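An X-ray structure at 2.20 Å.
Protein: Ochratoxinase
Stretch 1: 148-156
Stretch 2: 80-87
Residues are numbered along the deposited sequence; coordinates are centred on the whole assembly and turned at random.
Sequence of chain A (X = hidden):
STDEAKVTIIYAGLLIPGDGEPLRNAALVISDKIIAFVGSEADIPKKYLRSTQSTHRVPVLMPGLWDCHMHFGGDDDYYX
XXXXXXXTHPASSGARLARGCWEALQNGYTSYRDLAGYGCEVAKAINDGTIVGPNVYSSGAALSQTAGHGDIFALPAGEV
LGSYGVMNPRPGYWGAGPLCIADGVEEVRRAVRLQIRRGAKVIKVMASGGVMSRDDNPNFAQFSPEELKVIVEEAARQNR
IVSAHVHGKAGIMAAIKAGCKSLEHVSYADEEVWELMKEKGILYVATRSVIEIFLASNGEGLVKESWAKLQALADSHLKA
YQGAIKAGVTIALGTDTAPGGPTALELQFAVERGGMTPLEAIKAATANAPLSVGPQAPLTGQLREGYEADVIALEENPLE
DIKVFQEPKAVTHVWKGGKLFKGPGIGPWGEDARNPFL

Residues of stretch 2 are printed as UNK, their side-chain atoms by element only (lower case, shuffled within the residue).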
# COMPACT_ATOMS: atom_id res chain seq x y z
N GLY A 148 -10.50 -0.07 22.99
CA GLY A 148 -10.04 -0.19 24.38
C GLY A 148 -9.53 1.13 24.91
O GLY A 148 -9.64 2.16 24.26
N HIS A 149 -8.99 1.09 26.11
CA HIS A 149 -8.61 2.31 26.79
C HIS A 149 -7.43 3.00 26.15
O HIS A 149 -7.28 4.20 26.26
CB HIS A 149 -8.33 2.03 28.26
CG HIS A 149 -7.93 3.25 29.03
ND1 HIS A 149 -8.64 4.43 28.97
CD2 HIS A 149 -6.91 3.46 29.90
CE1 HIS A 149 -8.08 5.33 29.77
NE2 HIS A 149 -7.02 4.77 30.33
N GLY A 150 -6.62 2.25 25.43
CA GLY A 150 -5.58 2.84 24.62
C GLY A 150 -6.03 3.43 23.30
O GLY A 150 -5.26 4.16 22.68
N ASP A 151 -7.25 3.15 22.85
CA ASP A 151 -7.68 3.67 21.55
C ASP A 151 -7.97 5.19 21.63
O ASP A 151 -8.33 5.69 22.69
CB ASP A 151 -8.90 2.89 21.08
CG ASP A 151 -9.12 2.97 19.59
OD1 ASP A 151 -8.55 3.88 18.92
OD2 ASP A 151 -9.91 2.15 19.07
N ILE A 152 -7.73 5.91 20.55
CA ILE A 152 -8.03 7.35 20.47
C ILE A 152 -9.37 7.50 19.76
O ILE A 152 -9.44 7.60 18.55
CB ILE A 152 -6.95 8.14 19.73
CG1 ILE A 152 -5.61 7.93 20.39
CG2 ILE A 152 -7.29 9.63 19.74
CD1 ILE A 152 -4.42 8.32 19.53
N PHE A 153 -10.43 7.49 20.53
CA PHE A 153 -11.79 7.43 19.99
C PHE A 153 -12.17 8.62 19.15
O PHE A 153 -12.99 8.50 18.26
CB PHE A 153 -12.80 7.28 21.11
CG PHE A 153 -12.82 5.92 21.71
CD1 PHE A 153 -11.90 5.54 22.66
CD2 PHE A 153 -13.81 5.01 21.36
CE1 PHE A 153 -11.93 4.27 23.23
CE2 PHE A 153 -13.84 3.75 21.94
CZ PHE A 153 -12.89 3.38 22.86
N ALA A 154 -11.58 9.77 19.41
CA ALA A 154 -11.90 10.97 18.63
C ALA A 154 -11.35 10.96 17.21
O ALA A 154 -11.81 11.73 16.37
CB ALA A 154 -11.44 12.22 19.34
N LEU A 155 -10.37 10.10 16.95
CA LEU A 155 -9.82 9.95 15.61
C LEU A 155 -10.49 8.77 14.90
O LEU A 155 -10.90 7.81 15.55
CB LEU A 155 -8.31 9.73 15.68
CG LEU A 155 -7.49 10.97 15.98
CD1 LEU A 155 -6.03 10.58 16.00
CD2 LEU A 155 -7.74 12.08 14.97
N PRO A 156 -10.58 8.81 13.57
CA PRO A 156 -11.11 7.65 12.89
C PRO A 156 -10.17 6.47 13.03
O PRO A 156 -8.97 6.63 13.30
CB PRO A 156 -11.24 8.10 11.45
CG PRO A 156 -11.12 9.58 11.46
CD PRO A 156 -10.28 9.90 12.63
N UNK A 80 -5.94 17.95 24.06
CA UNK A 80 -6.20 17.63 25.46
C UNK A 80 -6.48 16.16 25.77
O UNK A 80 -6.48 15.79 26.92
o UNK A 80 -5.71 20.28 26.36
n UNK A 80 -7.83 20.89 26.03
c UNK A 80 -7.33 18.53 25.98
c UNK A 80 -6.88 19.98 26.14
N UNK A 81 -6.70 15.33 24.74
CA UNK A 81 -6.85 13.89 24.93
C UNK A 81 -5.64 13.11 24.37
O UNK A 81 -4.58 13.69 24.14
c UNK A 81 -8.17 13.41 24.32
o UNK A 81 -9.25 13.23 22.22
c UNK A 81 -8.20 13.51 22.80
o UNK A 81 -7.17 13.87 22.18
N UNK A 82 -5.81 11.81 24.14
CA UNK A 82 -4.73 10.97 23.62
C UNK A 82 -4.30 11.30 22.18
O UNK A 82 -3.33 10.71 21.68
c UNK A 82 -5.66 7.63 25.37
c UNK A 82 -4.85 7.66 27.63
c UNK A 82 -5.05 8.88 25.10
c UNK A 82 -5.12 9.48 23.72
o UNK A 82 -4.76 7.06 28.87
c UNK A 82 -5.56 7.03 26.62
c UNK A 82 -4.22 8.89 27.39
c UNK A 82 -4.31 9.48 26.14
N UNK A 83 -4.99 12.24 21.53
CA UNK A 83 -4.58 12.71 20.21
C UNK A 83 -3.17 13.28 20.26
O UNK A 83 -2.45 13.21 19.27
c UNK A 83 -5.58 13.75 19.63
c UNK A 83 -5.23 14.11 18.20
o UNK A 83 -6.91 13.21 19.66
N UNK A 84 -2.77 13.87 21.40
CA UNK A 84 -1.46 14.50 21.48
C UNK A 84 -0.36 13.47 21.43
O UNK A 84 0.73 13.73 20.95
o UNK A 84 -1.43 14.64 23.92
c UNK A 84 -1.32 15.39 22.74
N UNK A 85 -0.65 12.27 21.89
CA UNK A 85 0.33 11.18 21.84
C UNK A 85 0.66 10.84 20.40
O UNK A 85 1.80 10.51 20.10
N UNK A 86 -0.34 10.90 19.53
CA UNK A 86 -0.17 10.59 18.12
C UNK A 86 0.45 11.78 17.38
O UNK A 86 1.34 11.60 16.56
c UNK A 86 -1.67 10.95 15.07
c UNK A 86 -1.50 10.21 17.49
c UNK A 86 -1.50 9.79 16.02
c UNK A 86 -2.60 8.77 15.77
N UNK A 87 -0.04 12.97 17.69
CA UNK A 87 0.32 14.15 16.95
C UNK A 87 1.70 14.71 17.33
O UNK A 87 2.37 15.28 16.49
c UNK A 87 -0.75 15.20 17.12
O HOH W 1 -10.15 10.61 21.81

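Position 80 carries four side-chain atoms: two carbons in line, the second bearing one oxygen and one nitrogen. Its side chain is out of reach of the other stretch and takes no part in the contact. That is a carboxamide on a single methylene, so the residue is Asn80.

Position 81 also has two carbons, but the second bears two oxygens, at positions expected of a carboxylate. One oxygen lies 2.8 Å from the backbone N of position 83, with an N-H...acceptor angle of 156°; the other lies 3.8 Å from Ala154 CB. Two oxygens and no nitrogen make this Asp81. The first oxygen is OD1, whose bond to the backbone N is a capping bond ahead of the helix. The second, OD2, accepts a hydrogen bond from water 1 at 2.8 Å, and the same water accepts from Ala154 N at 2.9 Å.

Position 82 has one carbon followed by a six-carbon ring with one oxygen attached. A ring carbon lies 3.3 Å from His149 O, and the ring oxygen lies 3.5 Å from His149 NE2, a contact that is not a hydrogen bond. A phenol on one methylene identifies Tyr82. With chi1 at -76° (m), the ring runs beside the turn from Gly148 to Asp151. The ring carbon nearest His149 O is CE2; that oxygen, like Asp151 O, sits at the ring edge, near its plane. The two aromatic rings meet obliquely, their centroids 5.8 Å apart and their planes at 56°.

At position 83, one carbon carries one oxygen and one carbon. The oxygen lies 3.6 Å from Ile152 CG2, and the terminal carbon 4.2 Å from Leu155 CD1. This beta-branched hydroxyl side chain is Thr83. Its OG1 donates to Asp81 OD1 at 2.6 Å, so the same carboxylate oxygen receives both the backbone and the hydroxyl of this residue.

Position 84 shows one carbon and then one oxygen. Its CA-to-CB bond points away from stretch 1, and the side chain makes no contact with stretch 1. This is Ser84.

Position 85 has no side-chain atoms; an ideal CB would lie 5.5 Å from Ile152 CD1, and there is room for it. It is therefore Gly85.

Position 86 has four carbons forked at the second. CB lies 4.0 Å from Ile152 CD1, and one terminal carbon lies 3.9 Å from Leu155 CD1. This is Leu86, and that terminal carbon is CD1.

Position 87 has a single side-chain carbon, which points sideways and makes no contact, hence Ala87. Its backbone N donates to Thr83 O at 2.9 Å, within the helix.

The contact buries 386 Å² in total, without a direct hydrogen bond between the stretches. Ile152 is central: its CG1 meets Tyr82 CB at 3.7 Å, and its side chain also reaches Thr83 and Leu86. Leu155 extends this apolar packing, and water 1 supplies a polar link from Asp81 to Ala154. The Asp81 carboxylate makes a capping bond to Thr83 N, in the turn that leads into the helix, while the edge of the Tyr82 ring meets His149 O and Asp151 O of the neighbouring turn.

Stretch 2 80-87: NDYTSGLA
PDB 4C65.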